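PDB 1ZX5: mannosephosphate isomerase, putative from Archaeoglobus fulgidus, which probably catalyses the zinc-dependent interconversion of D-mannose 6-phosphate and D-fructose 6-phosphate, as a type 1 mannose-6-phosphate isomerase of the cupin clan. Local coordinates for residues Q97-P102 with L192-F196; S109-A113 with K203-V207; K128-K134 with K154-F160; L142-L146 with F196-W201; P172-H176 with K206-T210. All coordinates share one frame; numbering follows the deposited sequence.

Contact 1: Q97-P102 with L192-F196; sequences QVHVHP and LAYFF. With LFR (beta-L-fructofuranose), chain B.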
# COMPACT_ATOMS: atom_id res chain seq x y z
N GLN A 97 0.33 2.82 -17.01
CA GLN A 97 -0.44 3.91 -17.59
C GLN A 97 -0.91 4.84 -16.47
O GLN A 97 -1.08 4.41 -15.32
CB GLN A 97 -1.62 3.37 -18.43
CG GLN A 97 -2.58 4.43 -19.04
CD GLN A 97 -1.93 5.41 -20.03
OE1 GLN A 97 -1.35 6.44 -19.64
NE2 GLN A 97 -2.05 5.12 -21.32
N VAL A 98 -1.09 6.12 -16.81
CA VAL A 98 -1.62 7.09 -15.87
C VAL A 98 -3.04 6.69 -15.46
O VAL A 98 -3.86 6.29 -16.28
CB VAL A 98 -1.60 8.53 -16.44
CG1 VAL A 98 -2.23 9.51 -15.46
CG2 VAL A 98 -0.15 8.97 -16.76
N HIS A 99 -3.30 6.76 -14.16
CA HIS A 99 -4.61 6.45 -13.62
C HIS A 99 -4.90 7.38 -12.45
O HIS A 99 -4.05 8.17 -12.05
CB HIS A 99 -4.71 4.96 -13.23
CG HIS A 99 -3.58 4.47 -12.38
ND1 HIS A 99 -2.29 4.30 -12.86
CD2 HIS A 99 -3.55 4.07 -11.08
CE1 HIS A 99 -1.52 3.85 -11.89
NE2 HIS A 99 -2.26 3.70 -10.80
N VAL A 100 -6.11 7.29 -11.92
CA VAL A 100 -6.62 8.19 -10.92
C VAL A 100 -7.66 7.44 -10.09
O VAL A 100 -8.36 6.56 -10.60
CB VAL A 100 -7.23 9.51 -11.57
CG1 VAL A 100 -8.37 9.19 -12.55
CG2 VAL A 100 -7.69 10.52 -10.51
N HIS A 101 -7.74 7.77 -8.80
CA HIS A 101 -8.69 7.16 -7.88
C HIS A 101 -9.81 8.14 -7.53
O HIS A 101 -9.56 9.34 -7.40
CB HIS A 101 -7.98 6.74 -6.60
CG HIS A 101 -6.85 5.78 -6.81
ND1 HIS A 101 -7.01 4.59 -7.49
CD2 HIS A 101 -5.56 5.82 -6.42
CE1 HIS A 101 -5.86 3.94 -7.52
NE2 HIS A 101 -4.96 4.67 -6.87
N PRO A 102 -11.03 7.61 -7.34
CA PRO A 102 -12.13 8.44 -6.85
C PRO A 102 -12.07 8.63 -5.31
O PRO A 102 -11.52 7.79 -4.60
CB PRO A 102 -13.37 7.61 -7.21
CG PRO A 102 -12.89 6.19 -7.11
CD PRO A 102 -11.45 6.21 -7.57
N LEU A 192 -10.48 0.62 -6.70
CA LEU A 192 -11.01 1.48 -7.77
C LEU A 192 -9.90 2.32 -8.36
O LEU A 192 -9.21 3.05 -7.65
CB LEU A 192 -12.14 2.39 -7.28
CG LEU A 192 -13.47 1.74 -6.93
CD1 LEU A 192 -14.43 2.80 -6.43
CD2 LEU A 192 -14.05 0.97 -8.12
N ALA A 193 -9.73 2.21 -9.68
CA ALA A 193 -8.73 2.97 -10.40
C ALA A 193 -9.21 3.14 -11.83
O ALA A 193 -9.67 2.19 -12.46
CB ALA A 193 -7.35 2.25 -10.37
N TYR A 194 -9.11 4.37 -12.34
CA TYR A 194 -9.55 4.68 -13.68
C TYR A 194 -8.37 5.13 -14.51
O TYR A 194 -7.69 6.09 -14.16
CB TYR A 194 -10.63 5.74 -13.66
CG TYR A 194 -11.78 5.41 -12.73
CD1 TYR A 194 -12.48 4.19 -12.85
CD2 TYR A 194 -12.17 6.31 -11.74
CE1 TYR A 194 -13.55 3.89 -11.99
CE2 TYR A 194 -13.23 6.03 -10.88
CZ TYR A 194 -13.91 4.82 -11.00
OH TYR A 194 -14.97 4.56 -10.16
N PHE A 195 -8.14 4.41 -15.60
CA PHE A 195 -6.95 4.64 -16.42
C PHE A 195 -7.24 5.62 -17.54
O PHE A 195 -8.39 5.78 -17.96
CB PHE A 195 -6.42 3.29 -16.94
CG PHE A 195 -5.70 2.48 -15.88
CD1 PHE A 195 -4.30 2.50 -15.79
CD2 PHE A 195 -6.42 1.73 -14.95
CE1 PHE A 195 -3.62 1.77 -14.78
CE2 PHE A 195 -5.76 0.99 -13.95
CZ PHE A 195 -4.36 1.02 -13.86
N PHE A 196 -6.19 6.29 -18.01
CA PHE A 196 -6.31 7.23 -19.13
C PHE A 196 -6.48 6.50 -20.47
O PHE A 196 -5.55 6.41 -21.27
CB PHE A 196 -5.09 8.15 -19.16
CG PHE A 196 -5.18 9.33 -18.21
CD1 PHE A 196 -5.84 9.21 -16.98
CD2 PHE A 196 -4.59 10.55 -18.55
CE1 PHE A 196 -5.91 10.30 -16.09
CE2 PHE A 196 -4.64 11.64 -17.67
CZ PHE A 196 -5.31 11.51 -16.44
C1 LFR B . 1.56 6.21 -21.27
C2 LFR B . 2.52 5.07 -20.85
C3 LFR B . 1.82 3.71 -21.00
C4 LFR B . 2.56 2.95 -22.07
C5 LFR B . 3.70 3.85 -22.54
C6 LFR B . 5.06 3.18 -22.36
O1 LFR B . 1.21 7.10 -20.20
O2 LFR B . 3.00 5.23 -19.50
O3 LFR B . 1.88 2.94 -19.81
O4 LFR B . 1.65 2.67 -23.14
O5 LFR B . 3.62 5.07 -21.78
O6 LFR B . 6.09 3.77 -23.17
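Val98 and Phe196 make the tight, buried side of this contact. The CG1 methyl of Val98 sits over the centre of the Phe196 ring, 3.7 Å from the centroid and almost on the ring normal. It gets there because CG1 is anti to the backbone N (chi1 177°). In the backbone, Phe196 N donates to Val98 O at 2.9 Å. Tyr194 and Val100 exchange two further bonds as an antiparallel hydrogen-bonded pair. Tyr194 also lays CE2 against CD of Pro102, and its hydroxyl is bonded to Glu112. The face with His99 and Phe195 is less enclosed. There the two rings form an offset stack, with centroids 4.5 Å apart and planes at 26°. His99 ND1 donates to Gln97 O at 2.7 Å, in the ring plane, which helps set the ring's rotation. His101 ND1 donates to Leu192 O at 2.7 Å. At one end Gln97 OE1 accepts from Val98 N and from O1 of the bound fructofuranose. The two imidazoles turn to a separate spot, where NE2 of each bonds weakly to a glycerol. This strand resembles the one that supplies zinc ligands in type 1 phosphomannose isomerases, though here the imidazoles meet glycerol rather than a metal.

Contact 2: S109-A113 with K203-V207; sequences SLGEA and KVKKV
This is a small surface contact between the loop after helix 104-109 and one side of helix 201-207. It joins them by one leucine and one salt bridge. Leu110 reaches across with both methyls. Its CD2 lies 3.5 Å from CD of Lys206 and 3.9 Å from CD of Lys203, so it rests on the aliphatic parts of two lysines one helical turn apart. Its other branch, CD1, meets CG1 of Val207 at 3.9 Å, where the two side chains cross at about a right angle. Lys203 is bent at chi2 (-65°) and again at its end. This carries the amine past Leu110 to Glu112, which comes from the opposite direction. NZ and Glu112 OE2 are 3.2 Å apart, a salt bridge whose hydrogen bond is weak. The same carboxylate oxygen is also bonded to the hydroxyl of Tyr194, probably its stronger partner. Gly111 separates Leu110 from Glu112. It has positive phi (73°) and two bonds back into the last turn, the Schellman motif that ends helix 104-109.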
# COMPACT_ATOMS: atom_id res chain seq x y z
N SER A 109 -21.20 8.42 -5.79
CA SER A 109 -21.89 9.10 -6.87
C SER A 109 -21.86 8.30 -8.19
O SER A 109 -22.82 8.30 -8.97
CB SER A 109 -21.25 10.48 -7.06
OG SER A 109 -21.78 11.11 -8.19
N LEU A 110 -20.73 7.63 -8.43
CA LEU A 110 -20.57 6.73 -9.58
C LEU A 110 -21.27 5.38 -9.38
O LEU A 110 -21.37 4.59 -10.32
CB LEU A 110 -19.08 6.50 -9.87
CG LEU A 110 -18.31 7.67 -10.48
CD1 LEU A 110 -16.79 7.41 -10.54
CD2 LEU A 110 -18.85 7.99 -11.86
N GLY A 111 -21.74 5.12 -8.16
CA GLY A 111 -22.42 3.86 -7.81
C GLY A 111 -21.52 2.63 -7.72
O GLY A 111 -21.97 1.50 -7.93
N GLU A 112 -20.25 2.83 -7.38
CA GLU A 112 -19.34 1.70 -7.23
C GLU A 112 -19.69 0.88 -5.99
O GLU A 112 -20.25 1.41 -5.02
CB GLU A 112 -17.89 2.20 -7.16
CG GLU A 112 -17.41 2.91 -8.43
CD GLU A 112 -17.05 1.95 -9.58
OE1 GLU A 112 -17.31 0.72 -9.50
OE2 GLU A 112 -16.49 2.45 -10.58
N ALA A 113 -19.41 -0.42 -6.03
CA ALA A 113 -19.55 -1.26 -4.84
C ALA A 113 -18.39 -1.01 -3.87
O ALA A 113 -18.56 -1.11 -2.66
CB ALA A 113 -19.64 -2.74 -5.22
N LYS A 203 -15.31 7.88 -16.46
CA LYS A 203 -15.03 7.89 -15.04
C LYS A 203 -13.90 8.87 -14.71
O LYS A 203 -14.00 9.61 -13.74
CB LYS A 203 -14.64 6.49 -14.52
CG LYS A 203 -15.60 5.35 -14.84
CD LYS A 203 -16.95 5.50 -14.17
CE LYS A 203 -17.85 4.28 -14.46
NZ LYS A 203 -17.79 3.29 -13.33
N VAL A 204 -12.84 8.86 -15.52
CA VAL A 204 -11.74 9.81 -15.40
C VAL A 204 -12.25 11.26 -15.36
O VAL A 204 -11.86 12.02 -14.48
CB VAL A 204 -10.69 9.65 -16.55
CG1 VAL A 204 -9.66 10.77 -16.53
CG2 VAL A 204 -10.00 8.29 -16.46
N LYS A 205 -13.12 11.61 -16.30
CA LYS A 205 -13.65 12.98 -16.39
C LYS A 205 -14.36 13.43 -15.12
O LYS A 205 -14.27 14.59 -14.73
CB LYS A 205 -14.62 13.10 -17.58
CG LYS A 205 -13.95 13.06 -18.93
CD LYS A 205 -14.90 13.55 -20.04
CE LYS A 205 -16.06 12.58 -20.24
NZ LYS A 205 -16.89 12.90 -21.46
N LYS A 206 -15.06 12.51 -14.47
CA LYS A 206 -15.78 12.80 -13.24
C LYS A 206 -14.93 12.96 -11.97
O LYS A 206 -15.38 13.57 -11.00
CB LYS A 206 -16.86 11.75 -13.04
CG LYS A 206 -18.01 11.95 -14.04
CD LYS A 206 -19.03 10.85 -13.94
CE LYS A 206 -20.20 11.08 -14.88
NZ LYS A 206 -20.94 9.78 -15.05
N VAL A 207 -13.71 12.42 -11.96
CA VAL A 207 -12.91 12.39 -10.73
C VAL A 207 -11.57 13.11 -10.85
O VAL A 207 -10.96 13.44 -9.84
CB VAL A 207 -12.70 10.94 -10.19
CG1 VAL A 207 -14.02 10.17 -10.16
CG2 VAL A 207 -11.67 10.18 -11.02

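Contact 3: K128-K134 with K154-F160; sequences KAYAGFK and KTLLNTF. With LFR (beta-L-fructofuranose), chain B.
The Tyr130 ring lies against Lys154, whose chain crosses it obliquely. CD of Lys154 stands over one face, 3.9 Å from the centroid and offset toward the rim. Bends at chi3 (-53°) and chi4 (-55°) then turn the amine away to the bound fructofuranose, where NZ donates to O2 at 3.1 Å. NZ also forms a salt bridge with Asp152, so it has two polar partners. Thr159 runs beside Tyr130 in the same direction, with OG1 3.4 Å from CE1. CD1 of Leu157 packs against CB of Tyr130. The segments belong to an antiparallel three-stranded sheet, strand 157-161 at its edge and strand 128-131 in its middle. Ala129 and Phe160 exchange two backbone bonds. The register then shifts by one in a beta bulge between Tyr130 and Phe133, where the chain turns a corner at Gly132. Gly132 O accepts from Asn158 N at 2.8 Å. Beyond the bulge Phe133 and Leu157 diverge, yet CD1 of Phe133 still meets CD2 of Leu157 at 3.6 Å. Leu156 lies alongside the Phe133 ring, and its carbonyl O sits at the ring edge. Lys134, extended beyond CG, follows the partner backbone until NZ donates to Thr155 O at 2.8 Å.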
# COMPACT_ATOMS: atom_id res chain seq x y z
N LYS A 128 11.18 6.12 -11.18
CA LYS A 128 10.42 7.33 -11.46
C LYS A 128 8.98 7.22 -10.98
O LYS A 128 8.25 6.29 -11.37
CB LYS A 128 10.45 7.64 -12.96
CG LYS A 128 11.70 8.38 -13.38
CD LYS A 128 12.02 8.14 -14.85
CE LYS A 128 13.07 9.14 -15.32
NZ LYS A 128 14.10 8.53 -16.24
N ALA A 129 8.58 8.15 -10.13
CA ALA A 129 7.21 8.30 -9.71
C ALA A 129 6.61 9.53 -10.40
O ALA A 129 7.29 10.55 -10.56
CB ALA A 129 7.13 8.44 -8.19
N TYR A 130 5.36 9.42 -10.81
CA TYR A 130 4.66 10.52 -11.48
C TYR A 130 3.39 10.81 -10.72
O TYR A 130 2.62 9.89 -10.47
CB TYR A 130 4.31 10.14 -12.92
CG TYR A 130 5.50 9.74 -13.76
CD1 TYR A 130 6.16 10.68 -14.56
CD2 TYR A 130 5.97 8.42 -13.76
CE1 TYR A 130 7.25 10.31 -15.34
CE2 TYR A 130 7.08 8.05 -14.53
CZ TYR A 130 7.71 9.00 -15.32
OH TYR A 130 8.80 8.64 -16.09
N ALA A 131 3.16 12.06 -10.34
CA ALA A 131 2.00 12.40 -9.52
C ALA A 131 1.60 13.87 -9.64
O ALA A 131 2.39 14.77 -9.32
CB ALA A 131 2.24 12.02 -8.04
N GLY A 132 0.36 14.11 -10.09
CA GLY A 132 -0.22 15.44 -10.23
C GLY A 132 0.21 16.12 -11.52
O GLY A 132 1.35 15.95 -11.96
N PHE A 133 -0.70 16.86 -12.15
CA PHE A 133 -0.34 17.62 -13.35
C PHE A 133 0.66 18.70 -12.99
O PHE A 133 0.55 19.34 -11.94
CB PHE A 133 -1.57 18.23 -14.03
CG PHE A 133 -2.42 17.23 -14.75
CD1 PHE A 133 -1.91 16.49 -15.82
CD2 PHE A 133 -3.74 17.00 -14.35
CE1 PHE A 133 -2.70 15.55 -16.48
CE2 PHE A 133 -4.53 16.06 -15.00
CZ PHE A 133 -4.01 15.33 -16.06
N LYS A 134 1.67 18.88 -13.84
CA LYS A 134 2.66 19.93 -13.61
C LYS A 134 2.17 21.31 -14.07
O LYS A 134 2.69 22.32 -13.63
CB LYS A 134 4.03 19.56 -14.19
CG LYS A 134 4.10 19.44 -15.70
CD LYS A 134 5.35 18.69 -16.09
CE LYS A 134 5.58 18.77 -17.59
NZ LYS A 134 6.65 17.80 -18.00
N LYS A 154 2.36 10.56 -18.99
CA LYS A 154 3.30 10.80 -17.89
C LYS A 154 4.11 12.09 -18.11
O LYS A 154 4.56 12.69 -17.13
CB LYS A 154 4.24 9.61 -17.68
CG LYS A 154 3.56 8.25 -17.52
CD LYS A 154 4.51 7.17 -16.96
CE LYS A 154 5.82 7.04 -17.77
NZ LYS A 154 5.60 6.80 -19.22
N THR A 155 4.29 12.51 -19.37
CA THR A 155 4.96 13.79 -19.68
C THR A 155 4.21 15.01 -19.15
O THR A 155 4.77 16.10 -19.09
CB THR A 155 5.22 13.99 -21.21
OG1 THR A 155 3.98 13.98 -21.92
CG2 THR A 155 6.16 12.93 -21.78
N LEU A 156 2.95 14.83 -18.74
CA LEU A 156 2.12 15.94 -18.24
C LEU A 156 2.15 16.04 -16.71
O LEU A 156 1.58 16.96 -16.13
CB LEU A 156 0.69 15.79 -18.75
CG LEU A 156 0.49 15.67 -20.27
CD1 LEU A 156 -0.97 15.50 -20.62
CD2 LEU A 156 1.07 16.88 -21.03
N LEU A 157 2.84 15.09 -16.07
CA LEU A 157 2.82 14.96 -14.62
C LEU A 157 4.14 15.38 -13.97
O LEU A 157 5.19 15.34 -14.62
CB LEU A 157 2.49 13.51 -14.21
CG LEU A 157 1.24 12.81 -14.75
CD1 LEU A 157 1.06 11.46 -14.06
CD2 LEU A 157 -0.00 13.65 -14.59
N ASN A 158 4.09 15.76 -12.69
CA ASN A 158 5.33 15.94 -11.92
C ASN A 158 6.10 14.63 -11.94
O ASN A 158 5.53 13.57 -11.65
CB ASN A 158 5.06 16.35 -10.47
CG ASN A 158 4.24 17.62 -10.34
OD1 ASN A 158 3.20 17.64 -9.66
ND2 ASN A 158 4.69 18.69 -10.99
N THR A 159 7.37 14.70 -12.32
CA THR A 159 8.24 13.55 -12.40
C THR A 159 9.21 13.57 -11.23
O THR A 159 9.86 14.58 -10.97
CB THR A 159 9.01 13.53 -13.74
OG1 THR A 159 8.06 13.56 -14.80
CG2 THR A 159 9.90 12.27 -13.88
N PHE A 160 9.28 12.46 -10.50
CA PHE A 160 10.15 12.37 -9.35
C PHE A 160 11.14 11.26 -9.56
O PHE A 160 10.76 10.10 -9.72
CB PHE A 160 9.33 12.10 -8.10
CG PHE A 160 8.32 13.16 -7.81
CD1 PHE A 160 8.68 14.30 -7.08
CD2 PHE A 160 7.01 13.03 -8.26
CE1 PHE A 160 7.74 15.29 -6.80
CE2 PHE A 160 6.07 14.01 -7.99
CZ PHE A 160 6.43 15.14 -7.26
C1 LFR B . 1.56 6.21 -21.27
C2 LFR B . 2.52 5.07 -20.85
C3 LFR B . 1.82 3.71 -21.00
C4 LFR B . 2.56 2.95 -22.07
C5 LFR B . 3.70 3.85 -22.54
C6 LFR B . 5.06 3.18 -22.36
O1 LFR B . 1.21 7.10 -20.20
O2 LFR B . 3.00 5.23 -19.50
O3 LFR B . 1.88 2.94 -19.81
O4 LFR B . 1.65 2.67 -23.14
O5 LFR B . 3.62 5.07 -21.78
O6 LFR B . 6.09 3.77 -23.17
O HOH W 1 8.83 16.78 -15.79

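Contact 4: L142-L146 with F196-W201; sequences LEEKL and FNENDW. With ACY (acetic acid), chain H.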
# COMPACT_ATOMS: atom_id res chain seq x y z
N LEU A 142 -6.84 16.70 -23.25
CA LEU A 142 -6.44 15.34 -22.88
C LEU A 142 -7.10 14.31 -23.79
O LEU A 142 -6.46 13.35 -24.22
CB LEU A 142 -6.78 15.04 -21.42
CG LEU A 142 -6.07 15.80 -20.30
CD1 LEU A 142 -6.62 15.36 -18.96
CD2 LEU A 142 -4.57 15.58 -20.34
N GLU A 143 -8.39 14.51 -24.08
CA GLU A 143 -9.15 13.67 -25.03
C GLU A 143 -8.59 13.67 -26.45
O GLU A 143 -8.61 12.64 -27.11
CB GLU A 143 -10.61 14.10 -25.07
CG GLU A 143 -11.47 13.39 -24.07
CD GLU A 143 -12.89 13.95 -23.99
OE1 GLU A 143 -13.60 13.92 -25.02
OE2 GLU A 143 -13.29 14.41 -22.90
N GLU A 144 -8.11 14.82 -26.92
CA GLU A 144 -7.41 14.90 -28.20
C GLU A 144 -6.23 13.93 -28.21
O GLU A 144 -6.01 13.24 -29.20
CB GLU A 144 -6.90 16.32 -28.49
CG GLU A 144 -7.98 17.34 -28.79
CD GLU A 144 -8.90 16.92 -29.93
OE1 GLU A 144 -8.48 17.02 -31.11
OE2 GLU A 144 -10.04 16.49 -29.64
N LYS A 145 -5.49 13.91 -27.11
CA LYS A 145 -4.30 13.07 -26.98
C LYS A 145 -4.61 11.58 -27.02
O LYS A 145 -3.77 10.79 -27.45
CB LYS A 145 -3.52 13.43 -25.70
CG LYS A 145 -3.00 14.86 -25.64
CD LYS A 145 -2.13 15.20 -26.83
CE LYS A 145 -1.39 16.52 -26.62
NZ LYS A 145 -0.55 16.85 -27.82
N LEU A 146 -5.81 11.19 -26.58
CA LEU A 146 -6.25 9.79 -26.64
C LEU A 146 -6.34 9.26 -28.06
O LEU A 146 -6.30 8.05 -28.27
CB LEU A 146 -7.61 9.61 -25.96
CG LEU A 146 -7.75 9.44 -24.44
CD1 LEU A 146 -9.16 8.95 -24.16
CD2 LEU A 146 -6.72 8.48 -23.87
N PHE A 196 -6.19 6.29 -18.01
CA PHE A 196 -6.31 7.23 -19.13
C PHE A 196 -6.48 6.50 -20.47
O PHE A 196 -5.55 6.41 -21.27
CB PHE A 196 -5.09 8.15 -19.16
CG PHE A 196 -5.18 9.33 -18.21
CD1 PHE A 196 -5.84 9.21 -16.98
CD2 PHE A 196 -4.59 10.55 -18.55
CE1 PHE A 196 -5.91 10.30 -16.09
CE2 PHE A 196 -4.64 11.64 -17.67
CZ PHE A 196 -5.31 11.51 -16.44
N ASN A 197 -7.67 5.95 -20.70
CA ASN A 197 -7.97 5.25 -21.94
C ASN A 197 -9.45 5.42 -22.23
O ASN A 197 -10.21 5.90 -21.38
CB ASN A 197 -7.56 3.76 -21.88
CG ASN A 197 -8.24 2.96 -20.76
OD1 ASN A 197 -9.42 3.14 -20.46
ND2 ASN A 197 -7.49 2.07 -20.15
N GLU A 198 -9.85 5.03 -23.44
CA GLU A 198 -11.24 5.19 -23.86
C GLU A 198 -12.21 4.46 -22.91
O GLU A 198 -13.27 4.97 -22.57
CB GLU A 198 -11.39 4.68 -25.30
CG GLU A 198 -12.79 4.77 -25.88
CD GLU A 198 -13.72 3.64 -25.43
OE1 GLU A 198 -13.23 2.53 -25.06
OE2 GLU A 198 -14.95 3.87 -25.45
N ASN A 199 -11.82 3.26 -22.50
CA ASN A 199 -12.69 2.42 -21.68
C ASN A 199 -13.12 3.10 -20.37
O ASN A 199 -14.28 2.98 -19.96
CB ASN A 199 -11.98 1.08 -21.38
CG ASN A 199 -12.87 0.07 -20.67
OD1 ASN A 199 -12.78 -0.09 -19.44
ND2 ASN A 199 -13.73 -0.59 -21.41
N ASP A 200 -12.18 3.81 -19.74
CA ASP A 200 -12.39 4.42 -18.43
C ASP A 200 -12.62 5.94 -18.48
O ASP A 200 -12.79 6.56 -17.43
CB ASP A 200 -11.18 4.19 -17.53
CG ASP A 200 -10.94 2.73 -17.20
OD1 ASP A 200 -11.77 1.86 -17.54
OD2 ASP A 200 -9.91 2.45 -16.55
N TRP A 201 -12.60 6.54 -19.66
CA TRP A 201 -12.60 7.99 -19.79
C TRP A 201 -13.78 8.71 -19.14
O TRP A 201 -13.60 9.77 -18.55
CB TRP A 201 -12.45 8.45 -21.26
CG TRP A 201 -11.97 9.87 -21.30
CD1 TRP A 201 -12.68 10.98 -21.70
CD2 TRP A 201 -10.69 10.36 -20.86
NE1 TRP A 201 -11.91 12.11 -21.55
CE2 TRP A 201 -10.69 11.76 -21.04
CE3 TRP A 201 -9.54 9.74 -20.34
CZ2 TRP A 201 -9.57 12.56 -20.72
CZ3 TRP A 201 -8.43 10.53 -20.03
CH2 TRP A 201 -8.46 11.93 -20.22
C ACY H . -8.48 -0.46 -16.69
O ACY H . -8.29 0.04 -17.82
OXT ACY H . -9.28 0.02 -15.85
CH3 ACY H . -7.73 -1.70 -16.31
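Trp201 points its indole at Leu142 and Leu146 because CG is anti to the backbone N (chi1 -160°). Leu146 has CG beside its own backbone N (chi1 -83°), and its CD1 lies over one face of the indole. That methyl is 4.3 Å from the centroid of the six-membered ring and offset toward the rim. The other branch, CD2, rests 3.5 Å from Phe196 O. Leu142 comes at the ring edge instead, with CB 3.7 Å from CH2 of Trp201, and its side chain crosses the indole at about a right angle. Its CD1 also touches the Phe196 ring at CE2, more loosely. Glu143 lies at the pyrrole edge of the indole, but its fit there is doubtful. Within the loop, Asn197 OD1 accepts from Asp200 N at 2.9 Å, an Asx motif just ahead of Trp201. Asn197 ND2 donates to a bound acetic acid molecule, probably from the crystallisation liquor. Helix 139-146 thus lies against the loop that links strand 194-195 to helix 201-207, and Val204 of that second helix packs on Phe196.

Contact 5: P172-H176 with K206-T210; sequences PGIPH and KVLNT
Gly173 O accepts from Asn209 N at 2.8 Å, and two side chains crowd the same oxygen. CB of Asn209 is 3.2 Å from it, and CD1 of Leu208 is 3.7 Å from it. The N-H approaches at 163° but is tilted from the carbonyl plane. The CA of Gly173 also makes a CA-H...O contact of 3.2 Å with Val207 O. Gly173 therefore fits closely against the chain leaving helix 201-207, where a side chain would have little room, and its phi is positive (92°). This loop lies between strands 167-170 and 176-179. It leads to His176, whose ring meets those of His99 and His101, with all three near a bound glycerol. The cluster is consistent with the metal-site region of a cupin fold, though glycerol rather than a metal is bound to it. His176 ND1 donates to Ile174 O at 3.2 Å, with the oxygen in the ring plane, which helps set the ring's rotation. Further along the loop, Pro175 crosses Leu208 at about a right angle, and its CB is 3.9 Å from CD1. Asn209 and Ile174 lie side by side, with CD1 of the isoleucine next to ND2. A water accepts from Asn209 ND2 at 3.0 Å and donates to Pro172 O, bridging the two segments. Asn209 OD1 accepts from Lys211 N, so both ends of the amide are bonded.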
# COMPACT_ATOMS: atom_id res chain seq x y z
N PRO A 172 -7.31 11.31 -3.67
CA PRO A 172 -8.32 11.13 -4.71
C PRO A 172 -8.27 12.26 -5.74
O PRO A 172 -8.10 13.43 -5.38
CB PRO A 172 -9.63 11.18 -3.93
CG PRO A 172 -9.27 10.69 -2.58
CD PRO A 172 -7.89 11.21 -2.31
N GLY A 173 -8.40 11.91 -7.02
CA GLY A 173 -8.36 12.91 -8.08
C GLY A 173 -6.99 13.17 -8.67
O GLY A 173 -6.88 13.71 -9.78
N ILE A 174 -5.93 12.79 -7.95
CA ILE A 174 -4.54 13.00 -8.40
C ILE A 174 -4.11 11.91 -9.39
O ILE A 174 -4.08 10.73 -9.04
CB ILE A 174 -3.53 13.06 -7.21
CG1 ILE A 174 -3.91 14.16 -6.20
CG2 ILE A 174 -2.09 13.24 -7.71
CD1 ILE A 174 -3.86 15.57 -6.75
N PRO A 175 -3.77 12.30 -10.64
CA PRO A 175 -3.26 11.36 -11.64
C PRO A 175 -1.85 10.90 -11.28
O PRO A 175 -1.04 11.70 -10.76
CB PRO A 175 -3.24 12.20 -12.92
CG PRO A 175 -3.05 13.61 -12.44
CD PRO A 175 -3.81 13.69 -11.15
N HIS A 176 -1.54 9.63 -11.53
CA HIS A 176 -0.26 9.09 -11.12
C HIS A 176 0.11 7.84 -11.92
O HIS A 176 -0.73 7.24 -12.58
CB HIS A 176 -0.24 8.82 -9.60
CG HIS A 176 -1.19 7.74 -9.17
ND1 HIS A 176 -2.54 7.97 -8.98
CD2 HIS A 176 -0.98 6.44 -8.89
CE1 HIS A 176 -3.11 6.84 -8.60
NE2 HIS A 176 -2.19 5.90 -8.54
N LYS A 206 -15.06 12.51 -14.47
CA LYS A 206 -15.78 12.80 -13.24
C LYS A 206 -14.93 12.96 -11.97
O LYS A 206 -15.38 13.57 -11.00
CB LYS A 206 -16.86 11.75 -13.04
CG LYS A 206 -18.01 11.95 -14.04
CD LYS A 206 -19.03 10.85 -13.94
CE LYS A 206 -20.20 11.08 -14.88
NZ LYS A 206 -20.94 9.78 -15.05
N VAL A 207 -13.71 12.42 -11.96
CA VAL A 207 -12.91 12.39 -10.73
C VAL A 207 -11.57 13.11 -10.85
O VAL A 207 -10.96 13.44 -9.84
CB VAL A 207 -12.70 10.94 -10.19
CG1 VAL A 207 -14.02 10.17 -10.16
CG2 VAL A 207 -11.67 10.18 -11.02
N LEU A 208 -11.12 13.36 -12.07
CA LEU A 208 -9.77 13.87 -12.31
C LEU A 208 -9.58 15.32 -11.88
O LEU A 208 -10.35 16.21 -12.26
CB LEU A 208 -9.37 13.69 -13.79
CG LEU A 208 -7.97 14.18 -14.18
CD1 LEU A 208 -6.88 13.36 -13.46
CD2 LEU A 208 -7.79 14.15 -15.70
N ASN A 209 -8.54 15.55 -11.07
CA ASN A 209 -8.06 16.90 -10.76
C ASN A 209 -7.20 17.38 -11.94
O ASN A 209 -6.10 16.89 -12.17
CB ASN A 209 -7.26 16.89 -9.45
CG ASN A 209 -6.86 18.29 -8.96
OD1 ASN A 209 -6.97 19.28 -9.69
ND2 ASN A 209 -6.38 18.36 -7.73
N THR A 210 -7.74 18.34 -12.69
CA THR A 210 -7.06 18.87 -13.87
C THR A 210 -6.17 20.08 -13.58
O THR A 210 -5.54 20.62 -14.49
CB THR A 210 -8.07 19.26 -14.97
OG1 THR A 210 -9.08 20.11 -14.42
CG2 THR A 210 -8.72 17.99 -15.59
O HOH W 2 -7.12 15.99 -6.08

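Overall arrangement
Contact 1 lies on the same side of the chain's centre as each of the others. It is central to them: its centre is about 8 Å from that of contact 5, 11 Å from those of contacts 2 and 4, and 14 Å from that of contact 3. Contacts 1 and 4 share Phe196, and contacts 2 and 5 share Lys206 and Val207 of helix 201-207. Along the chain, contact 3 is nested inside the loops closed by contacts 1 and 2, and closes before contact 5 opens. Backbone bonds join contact 5 to contacts 1 and 3. Contacts 1 and 3 both reach the bound sugar. Helix 139-146 packs on the loop before helix 201-207, while helix 201-207 packs on strand 194-195.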